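Local coordinates for SusD superfamily protein (Bacteroides fragilis NCTC 9343, PDB 3NQP), which probably binds sugars at the outer membrane as a SusD-like glycan-capturing lipoprotein, at residues 83-86 with 87-91; 90-93 with 94-98; 127-130 with 131-135; 167-170 with 171-175. One frame throughout, in Å; residues are numbered along the deposited sequence.

Contact 1 (83-86 with 87-91)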
loop_
_atom_site.group_PDB
_atom_site.type_symbol
_atom_site.label_atom_id
_atom_site.label_comp_id
_atom_site.label_asym_id
_atom_site.label_seq_id
_atom_site.Cartn_x
_atom_site.Cartn_y
_atom_site.Cartn_z
ATOM N N SER A 83 15.538 -7.131 6.968
ATOM C CA SER A 83 16.079 -8.161 7.836
ATOM C C SER A 83 15.000 -8.659 8.745
ATOM O O SER A 83 13.987 -7.990 8.927
ATOM C CB SER A 83 17.168 -7.579 8.743
ATOM O OG SER A 83 18.177 -6.997 7.942
ATOM N N LYS A 84 15.252 -9.827 9.341
ATOM C CA LYS A 84 14.465 -10.378 10.420
ATOM C C LYS A 84 12.991 -10.494 10.096
ATOM O O LYS A 84 12.153 -10.143 10.945
ATOM C CB LYS A 84 14.644 -9.554 11.718
ATOM C CG LYS A 84 16.085 -9.390 12.178
ATOM C CD LYS A 84 16.229 -8.790 13.608
ATOM C CE LYS A 84 16.083 -7.245 13.611
ATOM N NZ LYS A 84 16.932 -6.457 12.614
ATOM N N PHE A 85 12.671 -11.028 8.907
ATOM C CA PHE A 85 11.263 -11.133 8.464
ATOM C C PHE A 85 10.516 -9.799 8.605
ATOM O O PHE A 85 9.346 -9.744 8.974
ATOM C CB PHE A 85 10.520 -12.225 9.247
ATOM C CG PHE A 85 10.907 -13.612 8.871
ATOM C CD1 PHE A 85 10.439 -14.183 7.710
ATOM C CD2 PHE A 85 11.722 -14.377 9.719
ATOM C CE1 PHE A 85 10.754 -15.459 7.377
ATOM C CE2 PHE A 85 12.049 -15.664 9.395
ATOM C CZ PHE A 85 11.582 -16.214 8.222
ATOM N N GLY A 86 11.223 -8.708 8.358
ATOM C CA GLY A 86 10.635 -7.391 8.449
ATOM C C GLY A 86 10.338 -6.936 9.880
ATOM O O GLY A 86 9.529 -6.052 10.086
ATOM N N ASP A 87 10.931 -7.617 10.858
ATOM C CA ASP A 87 10.776 -7.327 12.284
ATOM C C ASP A 87 9.308 -7.309 12.698
ATOM O O ASP A 87 8.913 -6.530 13.547
ATOM C CB ASP A 87 11.466 -5.989 12.616
ATOM C CG ASP A 87 11.943 -5.903 14.082
ATOM O OD1 ASP A 87 12.040 -6.932 14.776
ATOM O OD2 ASP A 87 12.248 -4.790 14.531
ATOM N N LEU A 88 8.476 -8.127 12.067
ATOM C CA LEU A 88 7.073 -8.152 12.431
ATOM C C LEU A 88 6.692 -9.122 13.556
ATOM O O LEU A 88 5.569 -9.015 14.105
ATOM C CB LEU A 88 6.186 -8.407 11.226
ATOM C CG LEU A 88 6.306 -7.368 10.090
ATOM C CD1 LEU A 88 5.389 -7.728 8.917
ATOM C CD2 LEU A 88 6.006 -5.984 10.593
ATOM N N PHE A 89 7.549 -10.068 13.907
ATOM C CA PHE A 89 7.124 -11.079 14.899
ATOM C C PHE A 89 6.997 -10.506 16.311
ATOM O O PHE A 89 6.185 -11.008 17.106
ATOM C CB PHE A 89 7.992 -12.360 14.868
ATOM C CG PHE A 89 7.647 -13.267 13.723
ATOM C CD1 PHE A 89 6.443 -13.962 13.712
ATOM C CD2 PHE A 89 8.486 -13.373 12.642
ATOM C CE1 PHE A 89 6.105 -14.770 12.665
ATOM C CE2 PHE A 89 8.140 -14.158 11.581
ATOM C CZ PHE A 89 6.963 -14.880 11.590
ATOM N N GLY A 90 7.756 -9.459 16.636
ATOM C CA GLY A 90 7.578 -8.822 17.948
ATOM C C GLY A 90 6.154 -8.264 18.074
ATOM O O GLY A 90 5.449 -8.487 19.091
ATOM N N ARG A 91 5.706 -7.586 17.014
ATOM C CA ARG A 91 4.334 -7.055 16.947
ATOM C C ARG A 91 3.278 -8.147 17.063
ATOM O O ARG A 91 2.305 -8.002 17.817
ATOM C CB ARG A 91 4.145 -6.300 15.637
ATOM C CG ARG A 91 4.776 -4.931 15.669
ATOM C CD ARG A 91 5.116 -4.510 14.268
ATOM N NE ARG A 91 5.590 -3.146 14.241
ATOM C CZ ARG A 91 6.862 -2.785 14.168
ATOM N NH1 ARG A 91 7.859 -3.671 14.105
ATOM N NH2 ARG A 91 7.132 -1.501 14.165
HETATM O O HOH W 1 10.500 -10.561 13.078
#
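The ring of Phe89 presents its edge to the face of Phe85 in an offset edge-to-face pair. The centroids are 5.8 Å apart and the planes stand at 84°. Phe85 CG lies in the plane of the Phe89 ring, at the edge that carries CE2, and Phe89 CE2 also reaches Phe85 CB at 3.9 Å. The third flat group is the guanidinium of Arg91. Asp87 O lies at its edge, in its plane, and accepts a weak bond from NH1. Both phenyl rings leave beside their own backbone N, with chi1 -73° in Phe85 and -77° in Phe89, and they meet beside the turn. Phe85 has a further edge-to-face partner in Tyr135, and Phe89 takes part in a cation-pi contact with Arg141.

The two rings flank a left-handed turn, in which Lys84 to Asp87 all have positive phi. Asp87 N donates to Lys84 O at 2.8 Å, and Gly86 N donates to Ser83 O at 2.9 Å. The same Lys84 O accepts from a water at 2.7 Å, and that water accepts from Phe89 N at 3.1 Å. The water thus links the left-handed turn to Phe89 N. Leu88 CG packs on Gly86 O at 3.5 Å.

Helix 89-102 follows the turn. Leu88 and Phe89 face helix 110-135, touching Tyr127, Tyr128 and Leu131. Lys84 N bonds to Glu497 OE2, and Gln41 NE2, from helix 39-48, bonds to Gly86 O.

Contact 2 (90-93 with 94-98)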
loop_
_atom_site.group_PDB
_atom_site.type_symbol
_atom_site.label_atom_id
_atom_site.label_comp_id
_atom_site.label_asym_id
_atom_site.label_seq_id
_atom_site.Cartn_x
_atom_site.Cartn_y
_atom_site.Cartn_z
ATOM N N GLY A 90 7.756 -9.459 16.636
ATOM C CA GLY A 90 7.578 -8.822 17.948
ATOM C C GLY A 90 6.154 -8.264 18.074
ATOM O O GLY A 90 5.449 -8.487 19.091
ATOM N N ARG A 91 5.706 -7.586 17.014
ATOM C CA ARG A 91 4.334 -7.055 16.947
ATOM C C ARG A 91 3.278 -8.147 17.063
ATOM O O ARG A 91 2.305 -8.002 17.817
ATOM C CB ARG A 91 4.145 -6.300 15.637
ATOM C CG ARG A 91 4.776 -4.931 15.669
ATOM C CD ARG A 91 5.116 -4.510 14.268
ATOM N NE ARG A 91 5.590 -3.146 14.241
ATOM C CZ ARG A 91 6.862 -2.785 14.168
ATOM N NH1 ARG A 91 7.859 -3.671 14.105
ATOM N NH2 ARG A 91 7.132 -1.501 14.165
ATOM N N ILE A 92 3.462 -9.205 16.269
ATOM C CA ILE A 92 2.567 -10.370 16.291
ATOM C C ILE A 92 2.471 -10.962 17.706
ATOM O O ILE A 92 1.375 -11.288 18.166
ATOM C CB ILE A 92 2.987 -11.481 15.286
ATOM C CG1 ILE A 92 2.664 -11.024 13.862
ATOM C CG2 ILE A 92 2.259 -12.846 15.595
ATOM C CD1 ILE A 92 3.384 -11.789 12.763
ATOM N N THR A 93 3.595 -11.097 18.397
ATOM C CA THR A 93 3.559 -11.743 19.707
ATOM C C THR A 93 2.780 -10.905 20.729
ATOM O O THR A 93 2.157 -11.468 21.624
ATOM C CB THR A 93 4.977 -12.140 20.198
ATOM O OG1 THR A 93 5.831 -10.991 20.195
ATOM C CG2 THR A 93 5.546 -13.193 19.268
ATOM N N ASN A 94 2.782 -9.579 20.583
ATOM C CA ASN A 94 1.961 -8.717 21.406
ATOM C C ASN A 94 0.480 -8.904 21.121
ATOM O O ASN A 94 -0.349 -8.855 22.050
ATOM C CB ASN A 94 2.359 -7.231 21.268
ATOM C CG ASN A 94 3.754 -6.927 21.870
ATOM O OD1 ASN A 94 4.430 -7.808 22.412
ATOM N ND2 ASN A 94 4.180 -5.693 21.750
ATOM N N LEU A 95 0.132 -9.165 19.861
ATOM C CA LEU A 95 -1.240 -9.507 19.522
ATOM C C LEU A 95 -1.631 -10.823 20.200
ATOM O O LEU A 95 -2.697 -10.913 20.804
ATOM C CB LEU A 95 -1.413 -9.640 18.014
ATOM C CG LEU A 95 -1.031 -8.432 17.140
ATOM C CD1 LEU A 95 -1.376 -8.767 15.721
ATOM C CD2 LEU A 95 -1.692 -7.161 17.628
ATOM N N ASN A 96 -0.762 -11.829 20.113
ATOM C CA ASN A 96 -1.045 -13.125 20.751
ATOM C C ASN A 96 -1.271 -12.933 22.244
ATOM O O ASN A 96 -2.211 -13.466 22.813
ATOM C CB ASN A 96 0.100 -14.108 20.474
ATOM C CG ASN A 96 0.332 -14.342 18.982
ATOM O OD1 ASN A 96 -0.537 -14.073 18.176
ATOM N ND2 ASN A 96 1.510 -14.865 18.622
ATOM N N LEU A 97 -0.414 -12.132 22.869
ATOM C CA LEU A 97 -0.519 -11.893 24.297
ATOM C C LEU A 97 -1.842 -11.200 24.622
ATOM O O LEU A 97 -2.505 -11.543 25.573
ATOM C CB LEU A 97 0.663 -11.025 24.764
ATOM C CG LEU A 97 0.825 -10.805 26.274
ATOM C CD1 LEU A 97 0.931 -12.156 26.982
ATOM C CD2 LEU A 97 2.058 -9.942 26.574
ATOM N N PHE A 98 -2.223 -10.200 23.836
ATOM C CA PHE A 98 -3.498 -9.546 24.082
ATOM C C PHE A 98 -4.654 -10.543 24.017
ATOM O O PHE A 98 -5.565 -10.508 24.856
ATOM C CB PHE A 98 -3.737 -8.416 23.117
ATOM C CG PHE A 98 -4.962 -7.590 23.439
ATOM C CD1 PHE A 98 -4.869 -6.441 24.223
ATOM C CD2 PHE A 98 -6.200 -7.930 22.926
ATOM C CE1 PHE A 98 -6.002 -5.664 24.486
ATOM C CE2 PHE A 98 -7.335 -7.161 23.214
ATOM C CZ PHE A 98 -7.222 -6.038 24.023
#
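Ile92 and Asn96, one helical turn apart, run alongside each other in the same direction. The methyl CG2 of Ile92 touches the amide of Asn96, 3.7 Å from ND2. The amide carbon Asn96 CG also sits 3.3 Å from Ile92 O. That carbonyl is taken by Asn96 N at 2.9 Å, with an N-H...O angle of 162°. Asn96 CG is anti to its own carbonyl carbon (chi1 -59°), which turns the amide back over Ile92 O. Leu95 packs its CG against Arg91 O at 3.4 Å, and Asn94 CG lies 3.6 Å from Gly90 O.

Further out, other residues fix the polar ends. Asn96 OD1 accepts from Arg124 NH1 and Asn96 ND2 donates to Arg141 O, so both ends of the buried amide are satisfied. Arg91 NE bonds to His34 O. Leu95 rests on Ile31 and Arg124, which lie on two different helices.

Four i to i+4 backbone bonds cross between the segments, and Phe98 N to Asn94 O continues the series of this regular alpha-helix. Helix 89-102 packs against both helix 21-37 and helix 110-135, consistent with the TPR-like helical bundle of SusD proteins.

Contact 3 (127-130 with 131-135)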
loop_
_atom_site.group_PDB
_atom_site.type_symbol
_atom_site.label_atom_id
_atom_site.label_comp_id
_atom_site.label_asym_id
_atom_site.label_seq_id
_atom_site.Cartn_x
_atom_site.Cartn_y
_atom_site.Cartn_z
ATOM N N TYR A 127 -0.829 -8.592 9.429
ATOM C CA TYR A 127 0.591 -8.805 9.459
ATOM C C TYR A 127 0.943 -10.110 8.749
ATOM O O TYR A 127 1.849 -10.150 7.943
ATOM C CB TYR A 127 1.106 -8.854 10.892
ATOM C CG TYR A 127 1.263 -7.500 11.571
ATOM C CD1 TYR A 127 2.087 -6.497 11.039
ATOM C CD2 TYR A 127 0.639 -7.240 12.773
ATOM C CE1 TYR A 127 2.261 -5.254 11.700
ATOM C CE2 TYR A 127 0.820 -6.013 13.443
ATOM C CZ TYR A 127 1.628 -5.040 12.924
ATOM O OH TYR A 127 1.780 -3.851 13.632
ATOM N N TYR A 128 0.212 -11.177 9.029
ATOM C CA TYR A 128 0.554 -12.442 8.384
ATOM C C TYR A 128 0.354 -12.435 6.867
ATOM O O TYR A 128 1.001 -13.203 6.164
ATOM C CB TYR A 128 -0.170 -13.626 9.048
ATOM C CG TYR A 128 0.635 -14.199 10.214
ATOM C CD1 TYR A 128 1.852 -14.858 10.006
ATOM C CD2 TYR A 128 0.203 -14.053 11.491
ATOM C CE1 TYR A 128 2.613 -15.363 11.075
ATOM C CE2 TYR A 128 0.928 -14.587 12.576
ATOM C CZ TYR A 128 2.128 -15.242 12.363
ATOM O OH TYR A 128 2.827 -15.765 13.449
ATOM N N PHE A 129 -0.535 -11.581 6.365
ATOM C CA PHE A 129 -0.798 -11.486 4.924
ATOM C C PHE A 129 0.363 -10.760 4.218
ATOM O O PHE A 129 0.736 -11.147 3.100
ATOM C CB PHE A 129 -2.151 -10.808 4.661
ATOM C CG PHE A 129 -2.542 -10.701 3.195
ATOM C CD1 PHE A 129 -2.475 -11.782 2.345
ATOM C CD2 PHE A 129 -3.009 -9.487 2.686
ATOM C CE1 PHE A 129 -2.860 -11.670 1.018
ATOM C CE2 PHE A 129 -3.391 -9.354 1.375
ATOM C CZ PHE A 129 -3.324 -10.470 0.522
ATOM N N ASP A 130 0.940 -9.735 4.848
ATOM C CA ASP A 130 2.211 -9.169 4.348
ATOM C C ASP A 130 3.296 -10.273 4.342
ATOM O O ASP A 130 4.005 -10.452 3.324
ATOM C CB ASP A 130 2.662 -7.968 5.155
ATOM C CG ASP A 130 2.071 -6.619 4.638
ATOM O OD1 ASP A 130 1.213 -6.623 3.731
ATOM O OD2 ASP A 130 2.467 -5.577 5.179
ATOM N N LEU A 131 3.438 -11.007 5.448
ATOM C CA LEU A 131 4.470 -12.046 5.517
ATOM C C LEU A 131 4.241 -13.104 4.431
ATOM O O LEU A 131 5.185 -13.550 3.777
ATOM C CB LEU A 131 4.546 -12.679 6.916
ATOM C CG LEU A 131 5.120 -11.752 8.014
ATOM C CD1 LEU A 131 4.982 -12.421 9.330
ATOM C CD2 LEU A 131 6.575 -11.347 7.804
ATOM N N TYR A 132 2.985 -13.480 4.190
ATOM C CA TYR A 132 2.678 -14.478 3.123
ATOM C C TYR A 132 3.012 -13.965 1.730
ATOM O O TYR A 132 3.563 -14.683 0.913
ATOM C CB TYR A 132 1.200 -14.876 3.202
ATOM C CG TYR A 132 0.632 -15.741 2.125
ATOM C CD1 TYR A 132 0.223 -15.199 0.925
ATOM C CD2 TYR A 132 0.517 -17.138 2.301
ATOM C CE1 TYR A 132 -0.319 -15.969 -0.066
ATOM C CE2 TYR A 132 -0.060 -17.944 1.314
ATOM C CZ TYR A 132 -0.485 -17.349 0.127
ATOM O OH TYR A 132 -1.062 -18.091 -0.879
ATOM N N ARG A 133 2.667 -12.709 1.437
ATOM C CA ARG A 133 2.960 -12.160 0.119
ATOM C C ARG A 133 4.445 -11.913 -0.139
ATOM O O ARG A 133 4.915 -11.970 -1.277
ATOM C CB ARG A 133 2.164 -10.879 -0.097
ATOM C CG ARG A 133 0.660 -11.162 -0.167
ATOM C CD ARG A 133 -0.128 -9.900 -0.522
ATOM N NE ARG A 133 -0.092 -8.951 0.560
ATOM C CZ ARG A 133 -0.693 -7.777 0.540
ATOM N NH1 ARG A 133 -1.429 -7.408 -0.511
ATOM N NH2 ARG A 133 -0.602 -6.995 1.590
ATOM N N ILE A 134 5.180 -11.612 0.919
ATOM C CA ILE A 134 6.607 -11.346 0.807
ATOM C C ILE A 134 7.405 -12.649 0.833
ATOM O O ILE A 134 8.258 -12.828 0.021
ATOM C CB ILE A 134 7.083 -10.425 1.952
ATOM C CG1 ILE A 134 6.456 -9.045 1.811
ATOM C CG2 ILE A 134 8.662 -10.340 2.064
ATOM C CD1 ILE A 134 6.993 -8.231 0.635
ATOM N N TYR A 135 7.095 -13.542 1.768
ATOM C CA TYR A 135 7.930 -14.736 2.018
ATOM C C TYR A 135 7.266 -16.063 1.666
ATOM O O TYR A 135 7.978 -17.061 1.563
ATOM C CB TYR A 135 8.310 -14.804 3.504
ATOM C CG TYR A 135 9.167 -13.658 3.958
ATOM C CD1 TYR A 135 10.486 -13.569 3.576
ATOM C CD2 TYR A 135 8.641 -12.638 4.750
ATOM C CE1 TYR A 135 11.269 -12.494 3.956
ATOM C CE2 TYR A 135 9.418 -11.568 5.144
ATOM C CZ TYR A 135 10.733 -11.499 4.759
ATOM O OH TYR A 135 11.520 -10.438 5.147
#
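Phe129 and Arg133 meet because their side chains leave the helix in different ways. Phe129 has CG anti to the backbone N (chi1 -178°), which carries its ring on toward the next turn. Arg133 has CG anti to the carbonyl carbon and folds at chi3 (-69°), which lays the guanidinium back over that ring. The two groups stack with their planes 15° apart and their centres 3.8 Å apart. Phe129 CE2 sits 3.2 Å from Arg133 CZ, above the centre of the guanidinium, so the packing is tight. The cation-pi contact is off-centre. Arg133 CD lies over the same face in a CH-pi contact, 3.7 Å from the ring centroid.

Asp130 holds the guanidinium from its edge. Arg133 NH2 donates to Asp130 OD1 at 2.8 Å in a salt bridge, with carboxylate and guanidinium nearly coplanar. The bond is somewhat bent, and OD1, met nearly along its C-O bond, lies a little out of the guanidinium plane. Asp130 OD2 is bonded to His42 ND1, which helps to set the carboxylate. Arg133 NE adds a weak bond to Phe129 O at 3.5 Å. This cluster is buried, and its opposite charges probably stabilise each other.

The residues sit at the C-terminal end of helix 110-135, consistent with the TPR-like helical region of the SusD family. Trp454 adds a second cation-pi contact to Arg133, and Phe129 packs on Leu206 and Val210 of helix 200-216. Leu131 CD1 touches Tyr128 CD1 at 4.0 Å. Tyr128 OH bonds to Arg141 O, and Tyr132 leads away from the stack and packs on Pro163.

Contact 4 (167-170 with 171-175)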
loop_
_atom_site.group_PDB
_atom_site.type_symbol
_atom_site.label_atom_id
_atom_site.label_comp_id
_atom_site.label_asym_id
_atom_site.label_seq_id
_atom_site.Cartn_x
_atom_site.Cartn_y
_atom_site.Cartn_z
HETATM N N MSE A 167 -1.866 -19.279 5.242
HETATM C CA MSE A 167 -3.134 -18.723 4.730
HETATM C C MSE A 167 -4.334 -19.306 5.469
HETATM O O MSE A 167 -5.341 -18.636 5.672
HETATM C CB MSE A 167 -3.306 -19.014 3.242
HETATM C CG MSE A 167 -4.512 -18.299 2.617
HETATM SE SE MSE A 167 -4.684 -16.394 2.950
HETATM C CE MSE A 167 -3.271 -15.704 1.850
ATOM N N THR A 168 -4.248 -20.561 5.855
ATOM C CA THR A 168 -5.319 -21.133 6.690
ATOM C C THR A 168 -5.498 -20.282 7.955
ATOM O O THR A 168 -6.631 -19.971 8.338
ATOM C CB THR A 168 -5.053 -22.612 6.980
ATOM O OG1 THR A 168 -5.136 -23.293 5.726
ATOM C CG2 THR A 168 -6.061 -23.202 7.960
ATOM N N GLN A 169 -4.389 -19.851 8.553
ATOM C CA GLN A 169 -4.419 -19.086 9.762
ATOM C C GLN A 169 -4.937 -17.692 9.514
ATOM O O GLN A 169 -5.718 -17.158 10.316
ATOM C CB GLN A 169 -3.025 -18.952 10.361
ATOM C CG GLN A 169 -3.022 -18.187 11.705
ATOM C CD GLN A 169 -3.842 -18.874 12.778
ATOM O OE1 GLN A 169 -3.849 -20.097 12.875
ATOM N NE2 GLN A 169 -4.533 -18.082 13.602
ATOM N N ILE A 170 -4.446 -17.091 8.426
ATOM C CA ILE A 170 -4.911 -15.768 8.041
ATOM C C ILE A 170 -6.447 -15.789 7.928
ATOM O O ILE A 170 -7.142 -14.944 8.461
ATOM C CB ILE A 170 -4.287 -15.314 6.727
ATOM C CG1 ILE A 170 -2.811 -14.940 6.910
ATOM C CG2 ILE A 170 -5.015 -14.139 6.198
ATOM C CD1 ILE A 170 -2.071 -14.715 5.551
ATOM N N LYS A 171 -6.977 -16.751 7.201
ATOM C CA LYS A 171 -8.420 -16.795 6.972
ATOM C C LYS A 171 -9.194 -17.134 8.272
ATOM O O LYS A 171 -10.263 -16.578 8.530
ATOM C CB LYS A 171 -8.733 -17.772 5.830
ATOM C CG LYS A 171 -8.340 -17.183 4.432
ATOM C CD LYS A 171 -8.520 -18.151 3.267
ATOM C CE LYS A 171 -8.242 -17.538 1.886
ATOM N NZ LYS A 171 -8.311 -18.575 0.784
ATOM N N SER A 172 -8.652 -18.015 9.106
ATOM C CA SER A 172 -9.273 -18.265 10.408
ATOM C C SER A 172 -9.365 -16.978 11.216
ATOM O O SER A 172 -10.419 -16.645 11.780
ATOM C CB SER A 172 -8.468 -19.305 11.161
ATOM O OG SER A 172 -9.009 -19.478 12.438
ATOM N N ASP A 173 -8.274 -16.205 11.211
ATOM C CA ASP A 173 -8.241 -14.912 11.918
ATOM C C ASP A 173 -9.185 -13.882 11.364
ATOM O O ASP A 173 -9.773 -13.120 12.121
ATOM C CB ASP A 173 -6.808 -14.341 12.023
ATOM C CG ASP A 173 -5.954 -15.090 13.050
ATOM O OD1 ASP A 173 -6.546 -15.811 13.894
ATOM O OD2 ASP A 173 -4.707 -14.958 13.012
ATOM N N LEU A 174 -9.352 -13.854 10.047
ATOM C CA LEU A 174 -10.284 -12.891 9.477
ATOM C C LEU A 174 -11.720 -13.250 9.899
ATOM O O LEU A 174 -12.514 -12.374 10.251
ATOM C CB LEU A 174 -10.178 -12.871 7.968
ATOM C CG LEU A 174 -8.882 -12.233 7.424
ATOM C CD1 LEU A 174 -8.673 -12.554 5.915
ATOM C CD2 LEU A 174 -8.865 -10.725 7.668
ATOM N N ASN A 175 -12.056 -14.527 9.841
ATOM C CA ASN A 175 -13.394 -14.969 10.273
ATOM C C ASN A 175 -13.648 -14.689 11.748
ATOM O O ASN A 175 -14.730 -14.301 12.097
ATOM C CB ASN A 175 -13.632 -16.463 9.992
ATOM C CG ASN A 175 -13.860 -16.765 8.505
ATOM O OD1 ASN A 175 -14.205 -15.889 7.696
ATOM N ND2 ASN A 175 -13.692 -18.031 8.152
#
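Lys171, Ser172, Asp173 and Leu174 each donate their backbone N-H to the carbonyl four residues earlier, from Met167 O to Ile170 O, in regular alpha-helix with N...O near 2.9 Å.

Gln169 and Asp173 form the polar side-chain pair. Gln169 has CG anti to the backbone N (chi1 -177°) and bends at chi2, which swings its amide toward the next turn. NE2 donates to Asp173 OD2 at 3.2 Å in a nearly straight bond of 170°. The acceptor lies in the amide plane of Gln169, but the donor comes from above the carboxylate plane. The amide and carboxylate planes are turned 68° from each other. Asp173 OD2 also receives a salt bridge from Arg124 NE, so one oxygen serves both partners.

Met167, a selenomethionine, crosses Lys171. Its bent chain places SE 3.9 Å from Lys171 CE, and CG 3.9 Å from the same carbon. The lysine is extended beyond CG and passes across this bent chain, touching it with CG and CE. Its end is set from outside: NZ makes a salt bridge with Asp228 and bonds to Thr214 OG1, and Tyr211 gives a cation-pi contact. Ile170 and Leu174 run side by side, with Ile170 CG2 4.0 Å from Leu174 CD1.

Helix 163-181 packs against two neighbours here. Met167 touches Tyr132 and Leu174 touches Ala125 of helix 110-135. Met167 also meets Val210, and Leu174 meets Leu206, on helix 200-216.

How the contacts relate
Each contact is local and closes just one or two turns of chain; none spans a long loop. Contact 1 comes first, at the entry to helix 89-102. Contact 2 overlaps it at Gly90 and Arg91 and carries that helix onward. The chain then turns back into helix 110-135, where contact 3 lies, and turns again into helix 163-181 with contact 4. Contact 3 is central: it touches contact 1 through Arg91 with Tyr127, contact 2 through Ile92 with Leu131, and contact 4 through Phe129 with Ile170. Contacts 1 and 4 do not meet, and contacts 2 and 4 stay about 7 Å apart at their nearest atoms.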